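Local coordinates for protein beta-N-acetylhexosaminidase (Bacteroides fragilis, PDB 4PYS) that probably hydrolyses terminal beta-linked N-acetylhexosamine residues of glycans, as in other family 20 glycoside hydrolases, and carries a zinc ion at a four-cysteine site, at residues F127-R133 and Q460-G465; E78-I82 and Y101-L106; G430-A434 and L457-M461. One frame throughout, in Å; residues are numbered along the deposited sequence.

In the fold
Contacts 1 and 3 lie in the catalytic barrel and use the same helix, 453-462, against the neighbouring strands 132-138 and 428-435; their centres are about 8 Å apart. Contact 2 belongs to the smaller domain 2. It is joined to contact 1, about 14 Å away between centres, by a salt bridge from Arg133 NH1 to Glu78 OE1 (2.9 Å), while contacts 2 and 3 do not touch, their nearest atoms being about 8 Å apart. Contact 1 lies where barrel and domain 2 meet. It gathers at the start of the first barrel strand, whereas family 20 active sites open at the strands' C-terminal ends. A glycerol, probably from the crystallisation liquor, lies about 3 Å from the His463 side chain.

Contact 1. Residues F127-R133 and Q460-G465; sequences FPRVKWR and QMWHSG
Arg129 holds the end of helix 453-462 at the point where the chain enters the TIM barrel of the family 20 catalytic domain. Its guanidinium grips one atom, Gln460 O, side-on with two nitrogens: NE donates at 2.8 Å, nearly along the C=O axis, and NH1 at 2.9 Å from above the carbonyl plane. The oxygen lies almost in the guanidinium plane. With CG anti to the backbone N (chi1 -172°) and a bend at chi3, the chain runs back past His463 O, which touches Arg129 CD at 3.4 Å. The backbone extends the same grip, since Arg129 N donates to Trp462 O and Val130 N makes a weak bond to Met461 O. Carbonyls of the last helical turn, before the chain leaves helical geometry at His463, are therefore met by donors of the incoming segment.

Beside these bonds, the Trp462 indole lies with one face against the backbone of Phe127 and the ring of Pro128. Pro128 CB stands 3.9 Å from the centroid of the indole's six-membered ring, a CH-pi contact, and Asp126 holds the indole NE1. Arg133 comes from the edge of the indole, its guanidinium turned 84° to it and Arg133 NE 3.7 Å from Trp462 CE3. The aliphatic part of Arg133 passes across Met461 (selenomethionine), Arg133 CG meeting Met461 CB. Further out, Arg133 NE donates to Lys160 O, and NH1 to Val130 O and to Glu78 in a salt bridge; Pro128 CB lies over part of one guanidinium face. On the more open flank, a water receives or gives a bond at Ser464 OG and donates to Phe127 O at 2.8 Å.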
ATOM      1  N   PHE A 127      -2.610  12.822 -14.366  1.00 19.26           N
ATOM      2  CA  PHE A 127      -1.368  12.501 -13.675  1.00 17.73           C
ATOM      3  C   PHE A 127      -1.582  12.685 -12.169  1.00 18.61           C
ATOM      4  O   PHE A 127      -2.459  13.471 -11.758  1.00 18.82           O
ATOM      5  CB  PHE A 127      -0.215  13.395 -14.174  1.00 19.32           C
ATOM      6  CG  PHE A 127      -0.582  14.841 -14.309  1.00 25.83           C
ATOM      7  CD1 PHE A 127      -0.525  15.692 -13.209  1.00 24.94           C
ATOM      8  CD2 PHE A 127      -0.986  15.349 -15.535  1.00 28.68           C
ATOM      9  CE1 PHE A 127      -0.858  17.035 -13.336  1.00 33.06           C
ATOM     10  CE2 PHE A 127      -1.327  16.690 -15.673  1.00 32.47           C
ATOM     11  CZ  PHE A 127      -1.264  17.528 -14.573  1.00 32.31           C
ATOM     12  N   PRO A 128      -0.783  11.982 -11.340  1.00 19.34           N
ATOM     13  CA  PRO A 128      -1.051  11.969  -9.890  1.00 17.40           C
ATOM     14  C   PRO A 128      -0.596  13.201  -9.146  1.00 19.79           C
ATOM     15  O   PRO A 128       0.448  13.804  -9.468  1.00 18.92           O
ATOM     16  CB  PRO A 128      -0.251  10.749  -9.398  1.00 16.65           C
ATOM     17  CG  PRO A 128       0.908  10.662 -10.378  1.00 18.25           C
ATOM     18  CD  PRO A 128       0.272  11.010 -11.709  1.00 19.36           C
ATOM     19  N   ARG A 129      -1.377  13.570  -8.138  1.00 17.58           N
ATOM     20  CA  ARG A 129      -1.041  14.698  -7.295  1.00 17.25           C
ATOM     21  C   ARG A 129       0.222  14.447  -6.491  1.00 17.70           C
ATOM     22  O   ARG A 129       1.071  15.356  -6.370  1.00 19.35           O
ATOM     23  CB  ARG A 129      -2.204  15.044  -6.351  1.00 16.25           C
ATOM     24  CG  ARG A 129      -1.963  16.324  -5.586  1.00 19.74           C
ATOM     25  CD  ARG A 129      -3.086  16.613  -4.585  1.00 20.25           C
ATOM     26  NE  ARG A 129      -3.150  15.596  -3.535  1.00 18.77           N
ATOM     27  CZ  ARG A 129      -2.405  15.620  -2.437  1.00 20.33           C
ATOM     28  NH1 ARG A 129      -2.531  14.664  -1.533  1.00 18.66           N
ATOM     29  NH2 ARG A 129      -1.525  16.601  -2.247  1.00 19.17           N
ATOM     30  N   VAL A 130       0.359  13.237  -5.945  1.00 18.36           N
ATOM     31  CA  VAL A 130       1.543  12.893  -5.142  1.00 18.38           C
ATOM     32  C   VAL A 130       2.203  11.607  -5.613  1.00 17.29           C
ATOM     33  O   VAL A 130       1.555  10.763  -6.225  1.00 18.24           O
ATOM     34  CB  VAL A 130       1.240  12.795  -3.621  1.00 16.78           C
ATOM     35  CG1 VAL A 130       0.650  14.110  -3.116  1.00 18.95           C
ATOM     36  CG2 VAL A 130       0.313  11.623  -3.310  1.00 19.00           C
ATOM     37  N   LYS A 131       3.492  11.465  -5.286  1.00 17.98           N
ATOM     38  CA  LYS A 131       4.328  10.391  -5.834  1.00 20.14           C
ATOM     39  C   LYS A 131       4.173   9.076  -5.090  1.00 21.11           C
ATOM     40  O   LYS A 131       4.446   8.001  -5.645  1.00 22.16           O
ATOM     41  CB  LYS A 131       5.807  10.806  -5.780  1.00 20.18           C
ATOM     42  CG  LYS A 131       6.134  12.055  -6.585  1.00 30.21           C
ATOM     43  CD  LYS A 131       7.625  12.417  -6.444  1.00 33.11           C
ATOM     44  N   TRP A 132       3.759   9.152  -3.829  1.00 17.15           N
ATOM     45  CA  TRP A 132       3.583   7.943  -3.025  1.00 15.13           C
ATOM     46  C   TRP A 132       2.106   7.764  -2.714  1.00 17.75           C
ATOM     47  O   TRP A 132       1.502   8.624  -2.067  1.00 16.32           O
ATOM     48  CB  TRP A 132       4.365   8.044  -1.700  1.00 15.34           C
ATOM     49  CG  TRP A 132       4.163   6.816  -0.846  1.00 18.90           C
ATOM     50  CD1 TRP A 132       3.053   6.495  -0.105  1.00 20.86           C
ATOM     51  CD2 TRP A 132       5.095   5.743  -0.656  1.00 22.33           C
ATOM     52  NE1 TRP A 132       3.242   5.287   0.523  1.00 23.13           N
ATOM     53  CE2 TRP A 132       4.489   4.809   0.203  1.00 21.47           C
ATOM     54  CE3 TRP A 132       6.386   5.488  -1.128  1.00 26.16           C
ATOM     55  CZ2 TRP A 132       5.130   3.621   0.594  1.00 24.33           C
ATOM     56  CZ3 TRP A 132       7.017   4.311  -0.743  1.00 27.95           C
ATOM     57  CH2 TRP A 132       6.388   3.396   0.107  1.00 22.56           C
ATOM     58  N   ARG A 133       1.531   6.651  -3.169  1.00 17.44           N
ATOM     59  CA  ARG A 133       0.097   6.369  -3.005  1.00 17.04           C
ATOM     60  C   ARG A 133      -0.024   4.894  -2.647  1.00 16.41           C
ATOM     61  O   ARG A 133       0.104   4.035  -3.528  1.00 17.74           O
ATOM     62  CB  ARG A 133      -0.652   6.674  -4.323  1.00 14.85           C
ATOM     63  CG  ARG A 133      -0.430   8.133  -4.808  1.00 13.07           C
ATOM     64  CD  ARG A 133      -1.166   8.478  -6.116  1.00 15.56           C
ATOM     65  NE  ARG A 133      -0.873   7.496  -7.159  1.00 16.48           N
ATOM     66  CZ  ARG A 133       0.261   7.434  -7.857  1.00 17.66           C
ATOM     67  NH1 ARG A 133       1.258   8.304  -7.646  1.00 17.05           N
ATOM     68  NH2 ARG A 133       0.404   6.477  -8.779  1.00 15.80           N
ATOM     69  N   GLN A 460      -7.882  11.731  -2.795  1.00 15.36           N
ATOM     70  CA  GLN A 460      -6.922  12.671  -2.207  1.00 16.60           C
ATOM     71  C   GLN A 460      -5.503  12.404  -2.700  1.00 17.50           C
ATOM     72  O   GLN A 460      -4.720  13.338  -2.896  1.00 20.20           O
ATOM     73  CB  GLN A 460      -7.003  12.567  -0.677  1.00 18.61           C
ATOM     74  CG  GLN A 460      -8.282  13.242  -0.139  1.00 15.46           C
ATOM     75  CD  GLN A 460      -8.526  12.979   1.328  1.00 20.96           C
ATOM     76  OE1 GLN A 460      -7.892  12.123   1.937  1.00 18.70           O
ATOM     77  NE2 GLN A 460      -9.466  13.713   1.903  1.00 18.33           N
HETATM   78  N   MSE A 461      -5.184  11.131  -2.921  1.00 15.49           N
HETATM   79  CA  MSE A 461      -3.848  10.776  -3.415  1.00 15.80           C
HETATM   80  C   MSE A 461      -3.648  11.179  -4.864  1.00 18.51           C
HETATM   81  O   MSE A 461      -2.583  11.665  -5.241  1.00 17.17           O
HETATM   82  CB  MSE A 461      -3.658   9.266  -3.324  1.00 15.17           C
HETATM   83  CG  MSE A 461      -3.514   8.731  -1.892  1.00 17.23           C
HETATM   84 SE   MSE A 461      -3.630   6.802  -1.943  0.73 19.81          SE
HETATM   85  CE  MSE A 461      -3.702   6.477  -0.006  1.00 18.65           C
ATOM     86  N   TRP A 462      -4.656  10.933  -5.693  1.00 17.27           N
ATOM     87  CA  TRP A 462      -4.466  11.096  -7.141  1.00 16.01           C
ATOM     88  C   TRP A 462      -4.930  12.441  -7.708  1.00 16.99           C
ATOM     89  O   TRP A 462      -4.194  13.113  -8.444  1.00 18.61           O
ATOM     90  CB  TRP A 462      -5.168   9.944  -7.903  1.00 16.54           C
ATOM     91  CG  TRP A 462      -5.025  10.133  -9.394  1.00 17.56           C
ATOM     92  CD1 TRP A 462      -5.798  10.930 -10.204  1.00 19.02           C
ATOM     93  CD2 TRP A 462      -4.040   9.540 -10.234  1.00 16.36           C
ATOM     94  NE1 TRP A 462      -5.334  10.868 -11.503  1.00 18.18           N
ATOM     95  CE2 TRP A 462      -4.257  10.010 -11.546  1.00 18.96           C
ATOM     96  CE3 TRP A 462      -2.989   8.640 -10.008  1.00 16.78           C
ATOM     97  CZ2 TRP A 462      -3.463   9.620 -12.631  1.00 20.66           C
ATOM     98  CZ3 TRP A 462      -2.202   8.245 -11.086  1.00 15.79           C
ATOM     99  CH2 TRP A 462      -2.439   8.735 -12.383  1.00 19.11           C
ATOM    100  N   HIS A 463      -6.162  12.823  -7.393  1.00 17.32           N
ATOM    101  CA  HIS A 463      -6.785  13.989  -8.032  1.00 15.99           C
ATOM    102  C   HIS A 463      -6.050  15.281  -7.668  1.00 18.91           C
ATOM    103  O   HIS A 463      -5.626  15.462  -6.524  1.00 20.67           O
ATOM    104  CB  HIS A 463      -8.260  14.068  -7.603  1.00 16.29           C
ATOM    105  CG  HIS A 463      -9.001  15.251  -8.161  1.00 20.56           C
ATOM    106  ND1 HIS A 463      -9.744  16.095  -7.364  1.00 22.85           N
ATOM    107  CD2 HIS A 463      -9.127  15.721  -9.425  1.00 22.17           C
ATOM    108  CE1 HIS A 463     -10.293  17.039  -8.110  1.00 24.13           C
ATOM    109  NE2 HIS A 463      -9.934  16.837  -9.366  1.00 22.82           N
ATOM    110  N   SER A 464      -5.882  16.155  -8.651  1.00 20.95           N
ATOM    111  CA  SER A 464      -5.309  17.484  -8.451  0.54 23.92           C
ATOM    112  C   SER A 464      -6.094  18.232  -7.369  1.00 26.30           C
ATOM    113  O   SER A 464      -7.280  17.959  -7.152  1.00 25.08           O
ATOM    114  CB  SER A 464      -5.352  18.281  -9.761  0.54 26.25           C
ATOM    115  OG  SER A 464      -4.815  17.542 -10.859  0.54 24.13           O
ATOM    116  N   GLY A 465      -5.446  19.187  -6.706  1.00 23.45           N
ATOM    117  CA  GLY A 465      -6.116  19.959  -5.670  1.00 29.61           C
ATOM    118  C   GLY A 465      -7.039  21.020  -6.250  1.00 26.46           C
ATOM    119  O   GLY A 465      -6.806  22.216  -6.051  1.00 26.76           O
TER
HETATM  120  O   HOH W   1      -2.763  15.741 -10.142  1.00 27.97           O
HETATM  121  O   HOH W   2      -5.553  14.180 -11.330  1.00 32.89           O

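Contact 2. Residues E78-I82 and Y101-L106; sequences EGYRI and YAIQSL
Tyr80 and Ile82 project from strand 80-84 onto helix 96-109, which lies over the mixed sheet of domain 2, the smaller alpha/beta domain found ahead of the catalytic barrel in family 20 enzymes. The two short axes pass 8.8 Å apart at 36°, with chain directions roughly alike. Because alternate strand residues face the helix, two bumps are presented: the flat phenol of Tyr80 and the narrow end of Ile82.

The phenol is laid broadside against the helix backbone. Ala102 CA stands 3.7 Å above the ring plane, over its centre, and Ala102 CB lies over the same face, toward the rim, 3.6 Å from Tyr80 CD2. On the same side, past the rim near CE1, Tyr101 CB touches at van der Waals distance, the Tyr101 side chain crossing that of Tyr80 at about a right angle. Tyr80 adopts the crowded rotamer, with CG between the backbone N and the carbonyl carbon (chi1 65°), and this carries the hydroxyl along the helix to Ser105. There Tyr80 OH and Ser105 OG share a short hydrogen bond of 2.5 Å, in which either may be the donor. Lys160 NZ is a second partner of OG, and a weak bond links the phenol to Asp126.

Ile82, two residues on, is the second bump. Its CD1 enters a hollow between Ala102, Ser105 and Leu106, lying 3.6 Å from Ala102 O and 4.0 Å from Leu106 CG. In the loop just before the strand, Glu78 approaches the rim of the Tyr101 ring. Asn162 bonds OE2, Arg133 takes OE1, and Met161 O holds the Tyr101 hydroxyl, whereas the buried Glu78 O has no polar partner in the model. The Glu78 carboxylate plane is tilted 61° to that ring, and Glu78 OE2 comes 3.7 Å from Tyr101 CE2.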
ATOM      1  N   GLU A  78       4.193   8.886 -14.520  1.00 19.09           N
ATOM      2  CA  GLU A  78       2.910   8.234 -14.277  1.00 19.08           C
ATOM      3  C   GLU A  78       1.717   8.885 -14.981  1.00 19.45           C
ATOM      4  O   GLU A  78       0.573   8.481 -14.754  1.00 21.54           O
ATOM      5  CB  GLU A  78       2.615   8.109 -12.776  1.00 21.53           C
ATOM      6  CG  GLU A  78       3.782   7.596 -11.941  1.00 21.97           C
ATOM      7  CD  GLU A  78       3.359   7.335 -10.512  1.00 26.53           C
ATOM      8  OE1 GLU A  78       3.375   8.291  -9.698  1.00 22.67           O
ATOM      9  OE2 GLU A  78       2.991   6.176 -10.225  1.00 24.07           O
ATOM     10  N   GLY A  79       1.971   9.875 -15.829  1.00 21.10           N
ATOM     11  CA  GLY A  79       0.874  10.567 -16.496  1.00 19.70           C
ATOM     12  C   GLY A  79       0.474   9.908 -17.801  1.00 23.93           C
ATOM     13  O   GLY A  79       1.247   9.155 -18.385  1.00 20.10           O
ATOM     14  N   TYR A  80      -0.736  10.191 -18.273  1.00 19.14           N
ATOM     15  CA  TYR A  80      -1.160   9.648 -19.559  1.00 20.87           C
ATOM     16  C   TYR A  80      -2.120  10.608 -20.239  1.00 21.20           C
ATOM     17  O   TYR A  80      -2.638  11.543 -19.612  1.00 20.27           O
ATOM     18  CB  TYR A  80      -1.819   8.273 -19.374  1.00 20.05           C
ATOM     19  CG  TYR A  80      -3.105   8.354 -18.592  1.00 20.08           C
ATOM     20  CD1 TYR A  80      -3.109   8.259 -17.205  1.00 17.98           C
ATOM     21  CD2 TYR A  80      -4.321   8.535 -19.244  1.00 19.52           C
ATOM     22  CE1 TYR A  80      -4.298   8.360 -16.486  1.00 18.03           C
ATOM     23  CE2 TYR A  80      -5.506   8.641 -18.536  1.00 20.60           C
ATOM     24  CZ  TYR A  80      -5.486   8.544 -17.162  1.00 20.89           C
ATOM     25  OH  TYR A  80      -6.672   8.657 -16.468  1.00 20.19           O
ATOM     26  N   ARG A  81      -2.346  10.379 -21.527  1.00 18.85           N
ATOM     27  CA  ARG A  81      -3.389  11.084 -22.252  1.00 20.65           C
ATOM     28  C   ARG A  81      -4.143  10.038 -23.054  1.00 26.54           C
ATOM     29  O   ARG A  81      -3.535   9.127 -23.631  1.00 27.04           O
ATOM     30  CB  ARG A  81      -2.779  12.140 -23.183  1.00 25.90           C
ATOM     31  CG  ARG A  81      -3.803  12.950 -23.976  1.00 26.13           C
ATOM     32  CD  ARG A  81      -3.121  13.902 -24.962  1.00 25.52           C
ATOM     33  NE  ARG A  81      -2.222  14.842 -24.289  1.00 29.09           N
ATOM     34  CZ  ARG A  81      -0.896  14.720 -24.258  1.00 31.31           C
ATOM     35  NH1 ARG A  81      -0.299  13.709 -24.880  1.00 28.96           N
ATOM     36  NH2 ARG A  81      -0.158  15.612 -23.609  1.00 33.53           N
ATOM     37  N   ILE A  82      -5.466  10.149 -23.057  1.00 20.40           N
ATOM     38  CA  ILE A  82      -6.303   9.281 -23.881  1.00 19.46           C
ATOM     39  C   ILE A  82      -7.097  10.164 -24.815  1.00 21.13           C
ATOM     40  O   ILE A  82      -7.733  11.112 -24.356  1.00 24.43           O
ATOM     41  CB  ILE A  82      -7.310   8.487 -23.032  1.00 20.57           C
ATOM     42  CG1 ILE A  82      -6.601   7.507 -22.084  1.00 19.87           C
ATOM     43  CG2 ILE A  82      -8.269   7.718 -23.936  1.00 23.45           C
ATOM     44  CD1 ILE A  82      -7.553   6.800 -21.094  1.00 20.99           C
ATOM     45  N   TYR A 101      -2.325   3.167 -15.853  1.00 17.06           N
ATOM     46  CA  TYR A 101      -3.378   4.033 -15.353  1.00 16.79           C
ATOM     47  C   TYR A 101      -4.352   4.412 -16.460  1.00 19.45           C
ATOM     48  O   TYR A 101      -5.553   4.525 -16.211  1.00 17.22           O
ATOM     49  CB  TYR A 101      -2.776   5.261 -14.649  1.00 16.79           C
ATOM     50  CG  TYR A 101      -1.965   4.850 -13.434  1.00 18.77           C
ATOM     51  CD1 TYR A 101      -2.379   3.791 -12.635  1.00 19.80           C
ATOM     52  CD2 TYR A 101      -0.769   5.491 -13.111  1.00 19.70           C
ATOM     53  CE1 TYR A 101      -1.630   3.387 -11.518  1.00 18.94           C
ATOM     54  CE2 TYR A 101      -0.018   5.099 -11.998  1.00 18.26           C
ATOM     55  CZ  TYR A 101      -0.462   4.047 -11.211  1.00 21.68           C
ATOM     56  OH  TYR A 101       0.277   3.641 -10.110  1.00 19.74           O
ATOM     57  N   ALA A 102      -3.856   4.584 -17.685  1.00 18.95           N
ATOM     58  CA  ALA A 102      -4.768   4.783 -18.820  1.00 18.99           C
ATOM     59  C   ALA A 102      -5.713   3.597 -18.981  1.00 19.25           C
ATOM     60  O   ALA A 102      -6.898   3.769 -19.262  1.00 18.08           O
ATOM     61  CB  ALA A 102      -3.984   5.030 -20.125  1.00 19.69           C
ATOM     62  N   ILE A 103      -5.184   2.384 -18.815  1.00 17.74           N
ATOM     63  CA  ILE A 103      -6.011   1.188 -18.896  1.00 15.15           C
ATOM     64  C   ILE A 103      -7.065   1.196 -17.802  1.00 19.47           C
ATOM     65  O   ILE A 103      -8.210   0.847 -18.054  1.00 19.73           O
ATOM     66  CB  ILE A 103      -5.152  -0.104 -18.813  1.00 18.29           C
ATOM     67  CG1 ILE A 103      -4.406  -0.306 -20.140  1.00 19.68           C
ATOM     68  CG2 ILE A 103      -6.007  -1.344 -18.522  1.00 21.29           C
ATOM     69  CD1 ILE A 103      -3.260  -1.320 -20.051  1.00 20.87           C
ATOM     70  N   GLN A 104      -6.695   1.614 -16.596  1.00 18.94           N
ATOM     71  CA  GLN A 104      -7.679   1.672 -15.515  1.00 19.83           C
ATOM     72  C   GLN A 104      -8.782   2.683 -15.847  1.00 20.77           C
ATOM     73  O   GLN A 104      -9.949   2.459 -15.544  1.00 20.57           O
ATOM     74  CB  GLN A 104      -7.017   2.038 -14.178  1.00 17.23           C
ATOM     75  CG  GLN A 104      -6.016   1.017 -13.655  1.00 20.02           C
ATOM     76  CD  GLN A 104      -6.656  -0.317 -13.283  1.00 20.42           C
ATOM     77  OE1 GLN A 104      -7.873  -0.510 -13.413  1.00 21.78           O
ATOM     78  NE2 GLN A 104      -5.831  -1.242 -12.804  1.00 19.25           N
ATOM     79  N   SER A 105      -8.421   3.800 -16.471  1.00 18.77           N
ATOM     80  CA  SER A 105      -9.447   4.758 -16.888  1.00 17.66           C
ATOM     81  C   SER A 105     -10.348   4.207 -18.003  1.00 20.41           C
ATOM     82  O   SER A 105     -11.565   4.411 -17.974  1.00 22.51           O
ATOM     83  CB  SER A 105      -8.823   6.099 -17.298  1.00 19.55           C
ATOM     84  OG  SER A 105      -8.303   6.766 -16.157  1.00 18.43           O
ATOM     85  N   LEU A 106      -9.760   3.518 -18.978  1.00 20.42           N
ATOM     86  CA  LEU A 106     -10.547   2.925 -20.063  1.00 19.59           C
ATOM     87  C   LEU A 106     -11.551   1.916 -19.509  1.00 20.76           C
ATOM     88  O   LEU A 106     -12.679   1.817 -20.002  1.00 20.62           O
ATOM     89  CB  LEU A 106      -9.637   2.253 -21.103  1.00 19.15           C
ATOM     90  CG  LEU A 106      -8.860   3.180 -22.042  1.00 21.56           C
ATOM     91  CD1 LEU A 106      -7.863   2.383 -22.885  1.00 24.61           C
ATOM     92  CD2 LEU A 106      -9.818   3.952 -22.943  1.00 26.02           C
TER

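Contact 3. Residues G430-A434 and L457-M461; sequences GMSSA and LAEQM
Strand segment 430-434 and helix segment 457-461 run nearly antiparallel, 168° between their directions, and their axes approach to 8.9 Å. They pair the last strand of the catalytic TIM barrel with helix 453-462, which comes after it, beyond the short helix 447-450, and covers it from outside. Met431 lies nearest Met461 in the backbone register and Ser433 nearest Leu457. No hydrogen bond spans the two segments; the backbone of the strand is instead bonded to its neighbours, Met431 and Ser433 pairing with strand 132-138 and Ser432 with Cys383, as expected of a strand that closes the barrel onto its first member.

The side chains that fill the interface come from alternate strand positions. Met431 and Met461, both selenomethionines, lie against each other along their stems, Met431 CB being 3.8 Å from Met461 CG. Met431 bends at chi3 (57°), which swings its terminal methyl away from its neighbour and over Gln460, whose side chain it crosses at about a right angle. There Met431 SE rests on Gln460 CB at 3.8 Å. Met431 CE comes to 3.6 Å from Gln460 OE1. The same methyl, Met431 CE, also meets Leu457 CD2 at 4.1 Å. The Gln460 amide is already engaged by Val412 and Asn416, which fix the surface the methyl rides on.

Met461, by contrast, is extended beyond CG, and its methyl reaches right to the strand backbone: Met461 CE lies 3.7 Å from Met431 O and close to Ser432 C. Ser433 lies alongside that methyl. Its hydroxyl is bonded to Ser134 O, which ties it to the neighbouring strand, and Ser433 CB packs at 3.6 Å on Leu457 CD1.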
ATOM      1  N   GLY A 430       3.799  11.571  -0.032  1.00 19.28           N
ATOM      2  CA  GLY A 430       2.432  11.245  -0.386  1.00 16.46           C
ATOM      3  C   GLY A 430       1.680  10.715   0.811  1.00 23.67           C
ATOM      4  O   GLY A 430       1.969  11.100   1.951  1.00 21.94           O
HETATM    5  N   MSE A 431       0.750   9.805   0.544  1.00 19.34           N
HETATM    6  CA  MSE A 431      -0.201   9.338   1.533  1.00 16.69           C
HETATM    7  C   MSE A 431      -0.295   7.829   1.539  1.00 20.96           C
HETATM    8  O   MSE A 431      -0.070   7.175   0.510  1.00 17.70           O
HETATM    9  CB  MSE A 431      -1.591   9.888   1.197  1.00 17.27           C
HETATM   10  CG  MSE A 431      -1.661  11.395   1.154  1.00 17.91           C
HETATM   11 SE   MSE A 431      -3.470  11.924   0.608  0.66 20.52          SE
HETATM   12  CE  MSE A 431      -4.475  11.006   1.991  1.00 19.17           C
ATOM     13  N   SER A 432      -0.658   7.275   2.693  1.00 15.16           N
ATOM     14  CA  SER A 432      -0.953   5.847   2.772  1.00 17.18           C
ATOM     15  C   SER A 432      -2.349   5.627   3.325  1.00 19.35           C
ATOM     16  O   SER A 432      -2.953   6.537   3.901  1.00 21.35           O
ATOM     17  CB  SER A 432       0.067   5.109   3.645  1.00 22.91           C
ATOM     18  OG  SER A 432       0.106   5.632   4.952  1.00 28.53           O
ATOM     19  N   SER A 433      -2.853   4.414   3.124  1.00 17.39           N
ATOM     20  CA  SER A 433      -4.118   3.976   3.697  1.00 17.58           C
ATOM     21  C   SER A 433      -3.804   2.605   4.274  1.00 20.82           C
ATOM     22  O   SER A 433      -2.886   1.929   3.794  1.00 20.55           O
ATOM     23  CB  SER A 433      -5.173   3.856   2.613  1.00 17.34           C
ATOM     24  OG  SER A 433      -4.711   3.067   1.529  1.00 18.33           O
ATOM     25  N   ALA A 434      -4.532   2.190   5.307  1.00 19.80           N
ATOM     26  CA  ALA A 434      -4.187   0.933   5.960  1.00 22.82           C
ATOM     27  C   ALA A 434      -5.391   0.147   6.424  1.00 22.26           C
ATOM     28  O   ALA A 434      -6.424   0.711   6.810  1.00 20.28           O
ATOM     29  CB  ALA A 434      -3.261   1.179   7.139  1.00 22.77           C
ATOM     30  N   LEU A 457      -9.711   8.352   0.048  1.00 15.76           N
ATOM     31  CA  LEU A 457      -8.248   8.352   0.149  1.00 15.57           C
ATOM     32  C   LEU A 457      -7.608   8.317  -1.233  1.00 14.91           C
ATOM     33  O   LEU A 457      -6.667   9.071  -1.503  1.00 15.76           O
ATOM     34  CB  LEU A 457      -7.768   7.176   1.017  1.00 13.72           C
ATOM     35  CG  LEU A 457      -8.203   7.307   2.479  1.00 16.39           C
ATOM     36  CD1 LEU A 457      -7.912   6.034   3.279  1.00 17.96           C
ATOM     37  CD2 LEU A 457      -7.546   8.526   3.128  1.00 17.73           C
ATOM     38  N   ALA A 458      -8.113   7.469  -2.124  1.00 14.99           N
ATOM     39  CA  ALA A 458      -7.587   7.415  -3.498  1.00 17.02           C
ATOM     40  C   ALA A 458      -7.765   8.730  -4.220  1.00 16.31           C
ATOM     41  O   ALA A 458      -6.908   9.141  -4.996  1.00 15.79           O
ATOM     42  CB  ALA A 458      -8.250   6.290  -4.292  1.00 21.03           C
ATOM     43  N   GLU A 459      -8.888   9.397  -3.977  1.00 15.72           N
ATOM     44  CA  GLU A 459      -9.141  10.703  -4.601  1.00 15.50           C
ATOM     45  C   GLU A 459      -8.122  11.731  -4.100  1.00 18.30           C
ATOM     46  O   GLU A 459      -7.558  12.517  -4.874  1.00 16.85           O
ATOM     47  CB  GLU A 459     -10.568  11.150  -4.254  1.00 19.19           C
ATOM     48  CG  GLU A 459     -11.010  12.447  -4.913  1.00 20.74           C
ATOM     49  CD  GLU A 459     -11.455  12.256  -6.349  1.00 27.33           C
ATOM     50  OE1 GLU A 459     -11.320  11.134  -6.873  1.00 25.40           O
ATOM     51  OE2 GLU A 459     -11.940  13.230  -6.962  1.00 26.18           O
ATOM     52  N   GLN A 460      -7.882  11.731  -2.795  1.00 15.36           N
ATOM     53  CA  GLN A 460      -6.922  12.671  -2.207  1.00 16.60           C
ATOM     54  C   GLN A 460      -5.503  12.404  -2.700  1.00 17.50           C
ATOM     55  O   GLN A 460      -4.720  13.338  -2.896  1.00 20.20           O
ATOM     56  CB  GLN A 460      -7.003  12.567  -0.677  1.00 18.61           C
ATOM     57  CG  GLN A 460      -8.282  13.242  -0.139  1.00 15.46           C
ATOM     58  CD  GLN A 460      -8.526  12.979   1.328  1.00 20.96           C
ATOM     59  OE1 GLN A 460      -7.892  12.123   1.937  1.00 18.70           O
ATOM     60  NE2 GLN A 460      -9.466  13.713   1.903  1.00 18.33           N
HETATM   61  N   MSE A 461      -5.184  11.131  -2.921  1.00 15.49           N
HETATM   62  CA  MSE A 461      -3.848  10.776  -3.415  1.00 15.80           C
HETATM   63  C   MSE A 461      -3.648  11.179  -4.864  1.00 18.51           C
HETATM   64  O   MSE A 461      -2.583  11.665  -5.241  1.00 17.17           O
HETATM   65  CB  MSE A 461      -3.658   9.266  -3.324  1.00 15.17           C
HETATM   66  CG  MSE A 461      -3.514   8.731  -1.892  1.00 17.23           C
HETATM   67 SE   MSE A 461      -3.630   6.802  -1.943  0.73 19.81          SE
HETATM   68  CE  MSE A 461      -3.702   6.477  -0.006  1.00 18.65           C
TER